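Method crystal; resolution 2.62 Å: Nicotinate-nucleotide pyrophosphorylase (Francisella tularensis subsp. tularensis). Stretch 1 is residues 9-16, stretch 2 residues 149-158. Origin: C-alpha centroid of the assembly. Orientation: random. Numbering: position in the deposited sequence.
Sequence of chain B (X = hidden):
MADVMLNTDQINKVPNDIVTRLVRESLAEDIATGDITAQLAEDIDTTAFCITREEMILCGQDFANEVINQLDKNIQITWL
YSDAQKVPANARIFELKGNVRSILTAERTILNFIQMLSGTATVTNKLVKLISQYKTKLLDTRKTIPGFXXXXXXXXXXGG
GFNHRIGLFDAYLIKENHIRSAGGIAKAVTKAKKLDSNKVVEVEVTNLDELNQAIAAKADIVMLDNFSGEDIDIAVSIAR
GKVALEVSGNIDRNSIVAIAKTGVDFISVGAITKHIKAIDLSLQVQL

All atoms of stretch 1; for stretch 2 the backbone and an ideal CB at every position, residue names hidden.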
# COMPACT_ATOMS: atom_id res chain seq x y z
N ASP B 9 17.40 -13.26 -9.17
CA ASP B 9 16.27 -14.16 -8.98
C ASP B 9 14.94 -13.46 -9.26
O ASP B 9 14.69 -12.37 -8.74
CB ASP B 9 16.24 -14.62 -7.52
CG ASP B 9 17.25 -15.71 -7.24
OD1 ASP B 9 18.12 -15.94 -8.11
OD2 ASP B 9 17.16 -16.33 -6.16
N GLN B 10 14.09 -14.10 -10.05
CA GLN B 10 12.77 -13.55 -10.34
C GLN B 10 11.64 -14.21 -9.54
O GLN B 10 11.51 -15.43 -9.50
CB GLN B 10 12.47 -13.62 -11.84
CG GLN B 10 13.55 -13.03 -12.73
CD GLN B 10 13.85 -11.57 -12.44
OE1 GLN B 10 12.99 -10.71 -12.58
NE2 GLN B 10 15.08 -11.29 -12.03
N ILE B 11 10.80 -13.38 -8.91
CA ILE B 11 9.71 -13.87 -8.07
C ILE B 11 8.49 -14.27 -8.89
O ILE B 11 7.58 -13.46 -9.10
CB ILE B 11 9.26 -12.83 -7.05
CG1 ILE B 11 10.49 -12.20 -6.36
CG2 ILE B 11 8.29 -13.45 -6.05
CD1 ILE B 11 11.54 -13.19 -5.90
N ASN B 12 8.47 -15.52 -9.33
CA ASN B 12 7.38 -16.02 -10.14
C ASN B 12 6.31 -16.77 -9.34
O ASN B 12 5.39 -17.35 -9.89
CB ASN B 12 7.93 -16.84 -11.31
CG ASN B 12 8.51 -15.96 -12.41
OD1 ASN B 12 7.91 -14.96 -12.80
ND2 ASN B 12 9.70 -16.32 -12.89
N LYS B 13 6.47 -16.74 -8.02
CA LYS B 13 5.45 -17.21 -7.10
C LYS B 13 5.82 -16.74 -5.71
O LYS B 13 6.99 -16.69 -5.37
CB LYS B 13 5.34 -18.74 -7.13
CG LYS B 13 4.26 -19.27 -6.18
CD LYS B 13 4.63 -20.62 -5.58
CE LYS B 13 3.55 -21.12 -4.62
NZ LYS B 13 2.21 -21.16 -5.27
N VAL B 14 4.82 -16.38 -4.91
CA VAL B 14 5.06 -16.00 -3.52
C VAL B 14 5.02 -17.24 -2.65
O VAL B 14 4.12 -18.06 -2.78
CB VAL B 14 3.98 -15.01 -3.02
CG1 VAL B 14 4.24 -14.61 -1.55
CG2 VAL B 14 3.93 -13.79 -3.93
N PRO B 15 6.01 -17.38 -1.75
CA PRO B 15 6.04 -18.64 -0.99
C PRO B 15 4.77 -18.80 -0.17
O PRO B 15 4.24 -17.82 0.36
CB PRO B 15 7.28 -18.47 -0.09
CG PRO B 15 8.12 -17.42 -0.78
CD PRO B 15 7.12 -16.48 -1.39
N ASN B 16 4.30 -20.04 -0.07
CA ASN B 16 3.06 -20.34 0.61
C ASN B 16 3.00 -19.82 2.04
O ASN B 16 2.00 -19.23 2.44
CB ASN B 16 2.79 -21.84 0.59
CG ASN B 16 2.67 -22.39 -0.82
OD1 ASN B 16 2.30 -21.68 -1.76
ND2 ASN B 16 2.99 -23.66 -0.97
N UNK B 149 7.01 -7.32 0.47
CA UNK B 149 8.18 -7.29 -0.39
C UNK B 149 8.04 -8.28 -1.54
O UNK B 149 8.06 -7.90 -2.71
CB UNK B 149 9.44 -7.59 0.42
N UNK B 150 7.87 -9.56 -1.19
CA UNK B 150 7.76 -10.60 -2.20
C UNK B 150 6.45 -10.49 -2.99
O UNK B 150 6.42 -10.65 -4.21
CB UNK B 150 7.86 -11.98 -1.54
N UNK B 151 5.36 -10.20 -2.27
CA UNK B 151 4.05 -10.02 -2.89
C UNK B 151 4.11 -8.99 -4.01
O UNK B 151 3.54 -9.21 -5.08
CB UNK B 151 3.02 -9.60 -1.84
N UNK B 152 4.78 -7.87 -3.77
CA UNK B 152 4.94 -6.83 -4.79
C UNK B 152 5.97 -7.16 -5.91
O UNK B 152 5.82 -6.75 -7.05
CB UNK B 152 5.36 -5.53 -4.10
N UNK B 153 7.03 -7.88 -5.57
CA UNK B 153 7.98 -8.35 -6.57
C UNK B 153 7.22 -9.26 -7.55
O UNK B 153 7.40 -9.19 -8.77
CB UNK B 153 9.15 -9.09 -5.92
N UNK B 154 6.35 -10.09 -6.99
CA UNK B 154 5.51 -10.96 -7.80
C UNK B 154 4.56 -10.14 -8.69
O UNK B 154 4.46 -10.38 -9.90
CB UNK B 154 4.71 -11.91 -6.90
N UNK B 155 3.87 -9.16 -8.11
CA UNK B 155 2.97 -8.33 -8.89
C UNK B 155 3.72 -7.69 -10.04
O UNK B 155 3.24 -7.64 -11.17
CB UNK B 155 2.32 -7.26 -8.01
N UNK B 156 4.90 -7.18 -9.76
CA UNK B 156 5.65 -6.47 -10.77
C UNK B 156 6.00 -7.42 -11.92
O UNK B 156 5.85 -7.07 -13.09
CB UNK B 156 6.91 -5.85 -10.17
N UNK B 157 6.47 -8.62 -11.58
CA UNK B 157 6.68 -9.64 -12.59
C UNK B 157 5.38 -9.91 -13.34
O UNK B 157 5.37 -9.93 -14.57
CB UNK B 157 7.21 -10.93 -11.95
N UNK B 158 4.28 -10.07 -12.61
CA UNK B 158 2.97 -10.32 -13.23
C UNK B 158 2.62 -9.29 -14.31
O UNK B 158 1.88 -9.60 -15.26
CB UNK B 158 1.88 -10.32 -12.16

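Residues 149–158 form a continuous helix, and the irregular segment 9–16 lies along one side of it. Helical geometry disfavors glycine, and the amide N of 153 to 158, each a donor to the backbone, disfavors proline there.

At position 149 the ideal CB has no atom of stretch 1 within 5.5 Å, so the visible atoms set no preference. The residue is R149, whose guanidinium is hydrogen-bonded elsewhere in the structure.

Position 150 points its CA-to-CB bond toward stretch 1, and V14 CG1, P15 CD and I11 CG2 lie 4.5 to 4.8 Å from the ideal CB. This apolar hollow would suit leucine, isoleucine, valine or methionine. It holds L150 (chi1 m, chi2 t), which places CD1 3.8 Å from P15 CD and CD2 3.9 Å from I11 CD1, so that its two methyls meet different residues.

At 151 CA-to-CB points away. Stretch 1 sets little limit, and small or larger residues could suit; it is A151, with V14 CG2 3.9 Å from A151 CA. Position 152 also points away, with nothing of stretch 1 nearby, and many residues would fit; it is Q152.

Position 153 points toward I11, whose CG1 is only 3.4 Å from the ideal CB. Several unbranched side chains that turn off beyond CB would suit, such as lysine, glutamine, glutamate or methionine. K153, with chi1 and chi2 both m, keeps its CB 3.4 Å from I11 CG1 while its end leads away, and NZ is hydrogen-bonded elsewhere.

Position 154 points sideways, between V14 CG2, 3.6 Å from the ideal CB, and the carbonyl I11 O at 3.9 Å. A leucine, methionine or aromatic side chain could use this mixed setting. Y154 (chi1 t) runs its ring along the backbone: I11 O lies 3.3 Å from CD1 and N12 O 3.4 Å from CE1, both at the ring edge. Its CB packs 3.6 Å from V14 CG2, and Y154 CA makes a CA–H...O contact with I11 O at 3.5 Å.

Positions 155, pointing away, and 156, pointing sideways, are out of reach of stretch 1, which leaves the choice open; they are A155 and V156.

Position 157 points toward I11 O and N12 OD1, 3.8 and 4.2 Å from the ideal CB. N12 OD1 could accept from a donor such as arginine, lysine or glutamine. R157 curls back (chi1, chi2 and chi3 all m), and its NE gives a weak hydrogen bond to N12 OD1 at 3.4 Å. R157 CG packs 3.8 Å from I11 O, and R157 CD 3.4 Å from Q10 OE1.

Position 158 points sideways beyond contact range, again leaving the choice open, and is C158.

Stretch 2, residues 149-158: RLAQKYAVRC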
# COMPACT_ATOMS: atom_id res chain seq x y z
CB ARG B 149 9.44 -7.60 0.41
CG ARG B 149 10.62 -8.05 -0.43
CD ARG B 149 11.32 -6.91 -1.14
NE ARG B 149 12.02 -6.06 -0.18
CZ ARG B 149 11.76 -4.78 -0.03
NH1 ARG B 149 10.83 -4.22 -0.80
NH2 ARG B 149 12.40 -4.05 0.87
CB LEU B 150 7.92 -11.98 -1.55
CG LEU B 150 9.36 -12.30 -1.11
CD1 LEU B 150 9.41 -13.62 -0.37
CD2 LEU B 150 10.33 -12.31 -2.30
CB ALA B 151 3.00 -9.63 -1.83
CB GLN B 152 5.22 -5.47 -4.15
CG GLN B 152 4.03 -4.93 -3.36
CD GLN B 152 3.98 -3.40 -3.30
OE1 GLN B 152 3.22 -2.74 -4.03
NE2 GLN B 152 4.81 -2.82 -2.42
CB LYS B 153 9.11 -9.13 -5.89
CG LYS B 153 10.00 -8.30 -4.96
CD LYS B 153 10.93 -7.42 -5.75
CE LYS B 153 11.90 -6.66 -4.88
NZ LYS B 153 12.71 -5.67 -5.68
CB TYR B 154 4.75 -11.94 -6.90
CG TYR B 154 3.82 -12.86 -7.64
CD1 TYR B 154 4.33 -13.84 -8.49
CD2 TYR B 154 2.44 -12.74 -7.52
CE1 TYR B 154 3.48 -14.67 -9.19
CE2 TYR B 154 1.58 -13.58 -8.22
CZ TYR B 154 2.11 -14.54 -9.06
OH TYR B 154 1.27 -15.38 -9.76
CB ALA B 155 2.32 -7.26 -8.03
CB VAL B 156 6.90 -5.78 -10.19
CG1 VAL B 156 7.80 -5.30 -11.29
CG2 VAL B 156 6.49 -4.61 -9.29
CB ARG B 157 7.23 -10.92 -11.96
CG ARG B 157 8.71 -10.86 -11.62
CD ARG B 157 9.57 -10.89 -12.87
NE ARG B 157 9.16 -11.99 -13.72
CZ ARG B 157 8.81 -11.87 -14.99
NH1 ARG B 157 8.85 -10.68 -15.59
NH2 ARG B 157 8.43 -12.95 -15.67
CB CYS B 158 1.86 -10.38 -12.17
SG CYS B 158 1.80 -11.95 -11.30
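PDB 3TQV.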